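PDB 1BKP: thymidylate synthase 1 from Bacillus subtilis, which probably catalyses the reductive methylation of dUMP to dTMP, using 5,10-methylenetetrahydrofolate as both methyl donor and reductant and releasing dihydrofolate. Local coordinates for residues V161-W166 with E176-S181; R180-A185 with Y213-G218. All blocks are in the same frame, centred on the assembly; numbering follows the deposited sequence.

Contacts 1 and 2 are both buried and are neighbours at the central mixed sheet, their centres about 8 Å apart. They share strand 172-183 and the residues Arg180, where the chain turns a corner, and Ser181. Contact 1 pairs this strand with 161-169, antiparallel, through backbone hydrogen bonds and one polar side-chain bond on the face that meets the second subunit. Contact 2 begins at the corner. There 180-185 crosses 213-218 without a hydrogen bond and meets it through carbon contacts and the end of an amide. Ala179 joins the two, as its N and O probably bond to Asn216 O and Gly218 N. Both contacts touch the predicted dUMP site.

Contact 1: V161-W166 with E176-S181; sequences VYETQW and EVRARS
Tyr162 and Arg178 meet in the antiparallel beta hairpin of strands 161-169 and 172-183. The strand segment axes run at 164°. A beta bulge between Val161 and Glu163 shifts the pairing by one residue. At the bulge Tyr162 N bonds to Arg178 O at 3.2 Å. Beyond it, Gln165 and Glu176 form a hydrogen-bonded pair.

The Arg178 chain is extended as far as NE, with CG anti to the backbone N (chi1 -169°). It lies beside the Tyr162 side chain, pointing the same way. The ring and guanidinium planes are 78° apart. Arg178 NH1 hydrogen-bonds to Tyr162 OH at 2.8 Å, with the hydroxyl oxygen close to the guanidinium plane. From the second subunit, Glu163 OE1 bonds to the same OH and Glu176 OE1 forms a salt bridge with Arg178 NH2. The face carrying Glu163, Gln165, Glu176 and Arg178 thus belongs to the dimer interface. Arg180 N approaches the edge of the Tyr162 ring, 3.7 Å from CE1.

The opposite face carries Val161, Thr164, Val177 and Ala179. Val161 also touches Asn191 and Tyr195 of helix 188-206. Its CG2 lies 4.1 Å from Ala179 CB. The valines pack tighter, Val161 CG1 lying 3.3 Å from Val177 CG1.

Contact 2: R180-A185 with Y213-G218; sequences RSNDMA and YIFNIG
Arg180 and Gly218 lie at the corners where segments 180-185 and 213-218 come together. Their CA atoms are 4.7 Å apart, and Arg180 O lies 3.6 Å from Gly218 CA. The axes of strand segments 181-183 and 213-217 are nearly perpendicular, at 93°, and approach to 7.7 Å. No hydrogen bond joins the two segments. They are parts of a beta-alpha-beta unit in which helix 188-206 connects strands 172-183 and 209-223.

Ile217 and Asn182 have the largest buried surfaces. Ile217 CG2, anti to its backbone N, packs on Asn182 CB at 3.6 Å. It also comes near Asn182 N. The Asn182 and Phe215 side chains reach toward each other, tip to tip. Asn182 OD1 is 3.7 Å from Phe215 CE1, and the amide and ring planes differ by 24°. Ile217 CG1 lies at the edge of the Phe215 ring, near its plane.

The hydrogen bonds of the Asn182 amide are made away from 213-218. Its OD1 accepts a hydrogen bond from Asn188 ND2, and its ND2 makes a weak bond to Ser181 O. Arg180 to Asp183 and Asn191 are predicted to bind dUMP across the dimer, in the site shared with the other subunit. Asn182 thus meets 213-218 by carbon packing of CB on Ile217 CG2 and van der Waals contact of OD1 with the Phe215 ring, while its amide hydrogen bonds go elsewhere.

Contact 1: V161-W166 with E176-S181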
# COMPACT_ATOMS: atom_id res chain seq x y z
N VAL A 161 -7.79 -4.12 -6.18
CA VAL A 161 -7.26 -4.59 -4.87
C VAL A 161 -6.02 -5.39 -5.30
O VAL A 161 -6.11 -6.55 -5.71
CB VAL A 161 -8.31 -5.48 -4.08
CG1 VAL A 161 -7.68 -5.86 -2.73
CG2 VAL A 161 -9.70 -4.74 -3.91
N TYR A 162 -4.87 -4.76 -5.19
CA TYR A 162 -3.70 -5.33 -5.81
C TYR A 162 -2.61 -5.86 -4.87
O TYR A 162 -1.62 -6.46 -5.36
CB TYR A 162 -3.10 -4.22 -6.75
CG TYR A 162 -2.43 -2.98 -6.07
CD1 TYR A 162 -3.22 -1.88 -5.64
CD2 TYR A 162 -1.07 -3.02 -5.67
CE1 TYR A 162 -2.70 -0.89 -4.85
CE2 TYR A 162 -0.53 -2.01 -4.87
CZ TYR A 162 -1.37 -0.93 -4.47
OH TYR A 162 -0.89 0.11 -3.75
N GLU A 163 -2.72 -5.59 -3.58
CA GLU A 163 -1.66 -6.10 -2.68
C GLU A 163 -2.15 -6.44 -1.34
O GLU A 163 -3.25 -5.97 -0.88
CB GLU A 163 -0.47 -5.05 -2.54
CG GLU A 163 -0.97 -3.81 -1.79
CD GLU A 163 0.16 -2.78 -1.53
OE1 GLU A 163 1.32 -3.15 -1.53
OE2 GLU A 163 -0.14 -1.64 -1.27
N THR A 164 -1.41 -7.34 -0.67
CA THR A 164 -1.76 -7.70 0.72
C THR A 164 -0.45 -7.76 1.50
O THR A 164 0.61 -7.96 0.93
CB THR A 164 -2.39 -9.10 0.87
OG1 THR A 164 -1.46 -10.15 0.54
CG2 THR A 164 -3.58 -9.32 -0.07
N GLN A 165 -0.53 -7.53 2.80
CA GLN A 165 0.65 -7.73 3.69
C GLN A 165 0.07 -8.50 4.91
O GLN A 165 -0.97 -8.15 5.44
CB GLN A 165 1.32 -6.40 4.11
CG GLN A 165 2.53 -6.76 4.99
CD GLN A 165 3.48 -5.58 5.16
OE1 GLN A 165 3.27 -4.54 4.67
NE2 GLN A 165 4.60 -5.81 5.89
N TRP A 166 0.79 -9.50 5.40
CA TRP A 166 0.26 -10.33 6.48
C TRP A 166 1.23 -10.22 7.64
O TRP A 166 2.42 -10.03 7.43
CB TRP A 166 0.23 -11.81 5.97
CG TRP A 166 -0.63 -12.05 4.73
CD1 TRP A 166 -0.32 -11.74 3.41
CD2 TRP A 166 -1.92 -12.63 4.70
NE1 TRP A 166 -1.35 -12.09 2.59
CE2 TRP A 166 -2.35 -12.63 3.36
CE3 TRP A 166 -2.75 -13.17 5.68
CZ2 TRP A 166 -3.61 -13.12 2.97
CZ3 TRP A 166 -4.01 -13.66 5.32
CH2 TRP A 166 -4.43 -13.62 3.95
N GLU A 176 -3.52 -6.99 6.01
CA GLU A 176 -3.72 -5.60 5.59
C GLU A 176 -3.82 -5.64 4.06
O GLU A 176 -2.94 -6.17 3.38
CB GLU A 176 -2.53 -4.72 6.05
CG GLU A 176 -2.74 -3.28 5.68
CD GLU A 176 -1.91 -2.28 6.48
OE1 GLU A 176 -0.87 -2.68 7.03
OE2 GLU A 176 -2.30 -1.10 6.55
N VAL A 177 -4.82 -5.00 3.47
CA VAL A 177 -5.00 -5.04 2.03
C VAL A 177 -5.05 -3.60 1.49
O VAL A 177 -5.46 -2.71 2.20
CB VAL A 177 -6.43 -5.72 1.81
CG1 VAL A 177 -6.90 -5.70 0.44
CG2 VAL A 177 -6.41 -7.16 2.32
N ARG A 178 -4.72 -3.39 0.23
CA ARG A 178 -4.89 -2.04 -0.34
C ARG A 178 -5.50 -2.07 -1.70
O ARG A 178 -5.05 -2.87 -2.56
CB ARG A 178 -3.57 -1.24 -0.46
CG ARG A 178 -3.84 0.30 -0.81
CD ARG A 178 -2.57 1.10 -0.61
NE ARG A 178 -2.86 2.49 -0.88
CZ ARG A 178 -2.84 3.07 -2.06
NH1 ARG A 178 -2.25 2.48 -3.09
NH2 ARG A 178 -3.19 4.34 -2.15
N ALA A 179 -6.46 -1.20 -1.91
CA ALA A 179 -7.04 -0.96 -3.23
C ALA A 179 -6.52 0.44 -3.65
O ALA A 179 -6.66 1.42 -2.91
CB ALA A 179 -8.56 -0.88 -3.16
N ARG A 180 -6.08 0.53 -4.91
CA ARG A 180 -5.63 1.81 -5.44
C ARG A 180 -6.78 2.74 -5.66
O ARG A 180 -6.68 3.96 -5.59
CB ARG A 180 -4.93 1.55 -6.81
CG ARG A 180 -5.70 0.78 -7.82
CD ARG A 180 -5.07 0.97 -9.17
NE ARG A 180 -5.82 0.24 -10.18
CZ ARG A 180 -6.70 0.76 -11.00
NH1 ARG A 180 -7.04 2.04 -10.87
NH2 ARG A 180 -7.29 -0.00 -11.90
N SER A 181 -7.93 2.11 -5.90
CA SER A 181 -9.12 2.88 -6.20
C SER A 181 -10.34 2.01 -5.83
O SER A 181 -10.20 0.81 -5.89
CB SER A 181 -9.21 3.09 -7.75
OG SER A 181 -10.31 3.91 -7.91

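Contact 2: R180-A185 with Y213-G218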
# COMPACT_ATOMS: atom_id res chain seq x y z
N ARG A 180 -6.08 0.53 -4.91
CA ARG A 180 -5.63 1.81 -5.44
C ARG A 180 -6.78 2.74 -5.66
O ARG A 180 -6.68 3.96 -5.59
CB ARG A 180 -4.93 1.55 -6.81
CG ARG A 180 -5.70 0.78 -7.82
CD ARG A 180 -5.07 0.97 -9.17
NE ARG A 180 -5.82 0.24 -10.18
CZ ARG A 180 -6.70 0.76 -11.00
NH1 ARG A 180 -7.04 2.04 -10.87
NH2 ARG A 180 -7.29 -0.00 -11.90
N SER A 181 -7.93 2.11 -5.90
CA SER A 181 -9.12 2.88 -6.20
C SER A 181 -10.34 2.01 -5.83
O SER A 181 -10.20 0.81 -5.89
CB SER A 181 -9.21 3.09 -7.75
OG SER A 181 -10.31 3.91 -7.91
N ASN A 182 -11.47 2.59 -5.43
CA ASN A 182 -12.66 1.71 -5.22
C ASN A 182 -13.90 2.54 -5.48
O ASN A 182 -14.06 3.67 -4.94
CB ASN A 182 -12.73 1.28 -3.75
CG ASN A 182 -12.80 -0.26 -3.50
OD1 ASN A 182 -13.07 -0.61 -2.41
ND2 ASN A 182 -12.53 -1.13 -4.47
N ASP A 183 -14.81 2.00 -6.28
CA ASP A 183 -16.13 2.62 -6.48
C ASP A 183 -16.77 2.22 -5.15
O ASP A 183 -17.00 1.00 -4.90
CB ASP A 183 -16.81 1.88 -7.66
CG ASP A 183 -18.27 2.23 -7.82
OD1 ASP A 183 -18.91 2.74 -6.89
OD2 ASP A 183 -18.74 2.09 -8.95
N MET A 184 -17.02 3.21 -4.27
CA MET A 184 -17.57 2.93 -2.95
C MET A 184 -18.95 2.33 -2.90
O MET A 184 -19.25 1.64 -1.94
CB MET A 184 -17.52 4.16 -2.06
CG MET A 184 -16.03 4.63 -1.86
SD MET A 184 -15.00 3.35 -1.10
CE MET A 184 -15.66 3.37 0.52
N ALA A 185 -19.76 2.60 -3.92
CA ALA A 185 -21.12 2.09 -3.95
C ALA A 185 -21.18 0.66 -4.35
O ALA A 185 -21.84 -0.10 -3.70
CB ALA A 185 -22.02 2.93 -4.93
N TYR A 213 -8.19 -7.01 10.69
CA TYR A 213 -8.31 -7.04 9.21
C TYR A 213 -8.41 -5.53 8.84
O TYR A 213 -9.25 -4.84 9.42
CB TYR A 213 -9.59 -7.75 8.82
CG TYR A 213 -9.96 -7.55 7.37
CD1 TYR A 213 -9.10 -7.87 6.33
CD2 TYR A 213 -11.21 -7.07 7.04
CE1 TYR A 213 -9.52 -7.72 4.98
CE2 TYR A 213 -11.63 -6.93 5.71
CZ TYR A 213 -10.76 -7.29 4.69
OH TYR A 213 -11.23 -7.27 3.35
N ILE A 214 -7.50 -5.03 8.02
CA ILE A 214 -7.40 -3.63 7.65
C ILE A 214 -7.55 -3.53 6.12
O ILE A 214 -6.83 -4.18 5.39
CB ILE A 214 -6.02 -3.15 8.10
CG1 ILE A 214 -5.90 -3.37 9.61
CG2 ILE A 214 -5.83 -1.71 7.76
CD1 ILE A 214 -4.58 -3.91 10.02
N PHE A 215 -8.32 -2.54 5.66
CA PHE A 215 -8.62 -2.40 4.22
C PHE A 215 -8.39 -0.93 3.91
O PHE A 215 -9.02 -0.04 4.48
CB PHE A 215 -10.06 -2.78 3.97
CG PHE A 215 -10.40 -2.93 2.45
CD1 PHE A 215 -10.61 -1.80 1.65
CD2 PHE A 215 -10.42 -4.19 1.86
CE1 PHE A 215 -10.82 -1.91 0.22
CE2 PHE A 215 -10.64 -4.37 0.42
CZ PHE A 215 -10.84 -3.24 -0.40
N ASN A 216 -7.39 -0.70 3.11
CA ASN A 216 -6.98 0.68 2.74
C ASN A 216 -7.44 1.01 1.36
O ASN A 216 -7.25 0.17 0.48
CB ASN A 216 -5.46 0.74 2.70
CG ASN A 216 -4.83 0.62 4.10
OD1 ASN A 216 -5.19 1.39 5.00
ND2 ASN A 216 -4.10 -0.46 4.34
N ILE A 217 -7.83 2.25 1.12
CA ILE A 217 -8.27 2.58 -0.27
C ILE A 217 -7.59 3.92 -0.64
O ILE A 217 -7.56 4.82 0.19
CB ILE A 217 -9.76 2.85 -0.39
CG1 ILE A 217 -10.62 1.70 0.11
CG2 ILE A 217 -10.15 3.00 -1.88
CD1 ILE A 217 -11.20 2.01 1.44
N GLY A 218 -7.02 3.98 -1.84
CA GLY A 218 -6.38 5.23 -2.28
C GLY A 218 -7.39 6.21 -2.86
O GLY A 218 -7.88 7.05 -2.16